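Local coordinates for BH0493 protein (Bacillus halodurans C-125, PDB 2QEE), which binds zinc and belongs to the amidohydrolase superfamily, in which it probably acts as a uronate isomerase rather than a hydrolase, at residues W69-S72 with K73-A77. Sequence-based numbering, arbitrary orientation.
Sequences WAMS and KREQA
Ser72 and Glu75 sit where helix 65-70 gives way to helix 73-86, a junction at the surface and away from the zinc site, and the extended backbone of Met71 and Ser72 turns the chain from one helix into the next, the first turn of which closes with Gln76 N donating to Ser72 O at 2.9 Å. A capping box marks this N-terminus. Ser72 is the N-cap: with chi1 at 62°, OG is swung between its own N and carbonyl carbon and receives Glu75 N at 3.1 Å. In return, Ser72 N reaches Glu75 OE1 over 3.1 Å in a nearly straight bond (164°) that arrives from above the carboxylate plane. Two backbone N-H groups at the helix start are thereby satisfied by side chains, and the carboxylate lies where the helix dipole would probably favour its negative charge.

Met71 packs alongside Glu75, its CB 3.5 Å from Glu75 OE1, while a bend at chi3 carries CE onto Gln76 CG. The extended Gln76 side chain runs back toward helix 65-70, where NE2 donates to Phe68 O and to a water that in turn donates to Trp69 O. Replacing Gln76 with an alanine would probably leave Phe68 O and this water without their amide partner and open a gap beside the Met71 methyl. Away from the box, Arg74 forms a salt bridge with Asp45, tying the new helix to helix 44-48. The amide of Gln76 stands steeply to the Trp69 indole, 78° between planes, with NE2 3.7 Å from CE3 of that ring.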
ATOM      1  N   TRP C  69      19.106 -17.068  25.126  1.00 24.73           N
ATOM      2  CA  TRP C  69      19.508 -15.968  25.978  1.00 27.76           C
ATOM      3  C   TRP C  69      20.596 -16.405  26.961  1.00 29.25           C
ATOM      4  O   TRP C  69      21.370 -15.567  27.451  1.00 29.70           O
ATOM      5  CB  TRP C  69      18.302 -15.421  26.708  1.00 29.72           C
ATOM      6  CG  TRP C  69      17.366 -14.642  25.824  1.00 26.84           C
ATOM      7  CD1 TRP C  69      16.005 -14.780  25.752  1.00 32.88           C
ATOM      8  CD2 TRP C  69      17.721 -13.618  24.881  1.00 31.10           C
ATOM      9  NE1 TRP C  69      15.492 -13.884  24.828  1.00 27.63           N
ATOM     10  CE2 TRP C  69      16.526 -13.169  24.278  1.00 28.45           C
ATOM     11  CE3 TRP C  69      18.938 -13.030  24.488  1.00 28.53           C
ATOM     12  CZ2 TRP C  69      16.511 -12.172  23.292  1.00 29.17           C
ATOM     13  CZ3 TRP C  69      18.925 -12.051  23.509  1.00 29.32           C
ATOM     14  CH2 TRP C  69      17.717 -11.615  22.935  1.00 29.50           C
ATOM     15  N   ALA C  70      20.635 -17.717  27.212  1.00 29.40           N
ATOM     16  CA  ALA C  70      21.651 -18.345  28.096  1.00 29.71           C
ATOM     17  C   ALA C  70      23.008 -18.507  27.418  1.00 29.91           C
ATOM     18  O   ALA C  70      24.036 -18.736  28.104  1.00 29.55           O
ATOM     19  CB  ALA C  70      21.157 -19.739  28.595  1.00 30.36           C
ATOM     20  N   MET C  71      23.026 -18.467  26.079  1.00 27.17           N
ATOM     21  CA  MET C  71      24.277 -18.533  25.359  1.00 27.26           C
ATOM     22  C   MET C  71      25.070 -17.247  25.495  1.00 26.73           C
ATOM     23  O   MET C  71      24.504 -16.169  25.774  1.00 26.26           O
ATOM     24  CB  MET C  71      24.045 -18.826  23.867  1.00 27.90           C
ATOM     25  CG  MET C  71      23.501 -20.227  23.534  1.00 35.68           C
ATOM     26  SD  MET C  71      23.169 -20.353  21.742  1.00 30.32           S
ATOM     27  CE  MET C  71      22.128 -18.948  21.540  1.00 47.92           C
ATOM     28  N   SER C  72      26.390 -17.359  25.323  1.00 25.70           N
ATOM     29  CA  SER C  72      27.262 -16.179  25.276  1.00 26.51           C
ATOM     30  C   SER C  72      27.002 -15.427  23.975  1.00 25.27           C
ATOM     31  O   SER C  72      26.481 -16.013  23.044  1.00 24.13           O
ATOM     32  CB  SER C  72      28.741 -16.578  25.279  1.00 26.85           C
ATOM     33  OG  SER C  72      29.089 -17.352  24.132  1.00 27.07           O
ATOM     34  N   LYS C  73      27.388 -14.160  23.916  1.00 25.49           N
ATOM     35  CA  LYS C  73      27.298 -13.432  22.629  1.00 26.55           C
ATOM     36  C   LYS C  73      27.954 -14.211  21.464  1.00 26.59           C
ATOM     37  O   LYS C  73      27.352 -14.361  20.378  1.00 25.96           O
ATOM     38  CB  LYS C  73      27.793 -11.986  22.741  1.00 28.96           C
ATOM     39  CG  LYS C  73      27.267 -11.112  21.558  1.00 30.35           C
ATOM     40  CD  LYS C  73      27.164  -9.651  21.876  1.00 33.11           C
ATOM     41  CE  LYS C  73      25.944  -9.358  22.742  1.00 35.11           C
ATOM     42  NZ  LYS C  73      24.751  -9.004  21.877  1.00 30.96           N
ATOM     43  N   ARG C  74      29.150 -14.766  21.669  1.00 27.35           N
ATOM     44  CA  ARG C  74      29.789 -15.521  20.591  1.00 28.10           C
ATOM     45  C   ARG C  74      28.944 -16.700  20.140  1.00 24.27           C
ATOM     46  O   ARG C  74      28.805 -16.943  18.946  1.00 22.89           O
ATOM     47  CB  ARG C  74      31.199 -16.001  20.959  1.00 27.26           C
ATOM     48  CG  ARG C  74      32.028 -16.564  19.752  1.00 34.86           C
ATOM     49  CD  ARG C  74      33.441 -17.115  20.170  1.00 33.75           C
ATOM     50  NE  ARG C  74      34.656 -16.357  19.790  1.00 48.37           N
ATOM     51  CZ  ARG C  74      34.768 -15.051  19.496  1.00 50.25           C
ATOM     52  NH1 ARG C  74      33.726 -14.219  19.493  1.00 46.01           N
ATOM     53  NH2 ARG C  74      35.971 -14.568  19.197  1.00 46.92           N
ATOM     54  N   GLU C  75      28.387 -17.444  21.096  1.00 22.31           N
ATOM     55  CA  GLU C  75      27.563 -18.617  20.772  1.00 22.21           C
ATOM     56  C   GLU C  75      26.283 -18.225  20.025  1.00 20.71           C
ATOM     57  O   GLU C  75      25.907 -18.926  19.077  1.00 22.94           O
ATOM     58  CB  GLU C  75      27.173 -19.409  22.033  1.00 23.54           C
ATOM     59  CG  GLU C  75      28.367 -20.158  22.619  1.00 28.72           C
ATOM     60  CD  GLU C  75      28.191 -20.579  24.063  1.00 34.28           C
ATOM     61  OE1 GLU C  75      27.170 -20.263  24.700  1.00 27.11           O
ATOM     62  OE2 GLU C  75      29.118 -21.244  24.565  1.00 39.30           O
ATOM     63  N   GLN C  76      25.652 -17.136  20.457  1.00 21.58           N
ATOM     64  CA  GLN C  76      24.435 -16.603  19.773  1.00 20.65           C
ATOM     65  C   GLN C  76      24.818 -16.263  18.332  1.00 21.08           C
ATOM     66  O   GLN C  76      24.131 -16.670  17.394  1.00 20.63           O
ATOM     67  CB  GLN C  76      23.940 -15.367  20.498  1.00 21.14           C
ATOM     68  CG  GLN C  76      23.253 -15.666  21.851  1.00 23.41           C
ATOM     69  CD  GLN C  76      22.957 -14.401  22.621  1.00 22.97           C
ATOM     70  OE1 GLN C  76      23.434 -13.327  22.277  1.00 29.13           O
ATOM     71  NE2 GLN C  76      22.208 -14.524  23.707  1.00 27.82           N
ATOM     72  N   ALA C  77      25.931 -15.549  18.169  1.00 20.36           N
ATOM     73  CA  ALA C  77      26.381 -15.151  16.832  1.00 19.87           C
ATOM     74  C   ALA C  77      26.688 -16.352  15.942  1.00 20.11           C
ATOM     75  O   ALA C  77      26.338 -16.379  14.768  1.00 19.08           O
ATOM     76  CB  ALA C  77      27.569 -14.200  16.941  1.00 20.16           C
TER
HETATM   77  O   HOH W   1      22.036 -13.173  26.321  1.00 39.02           O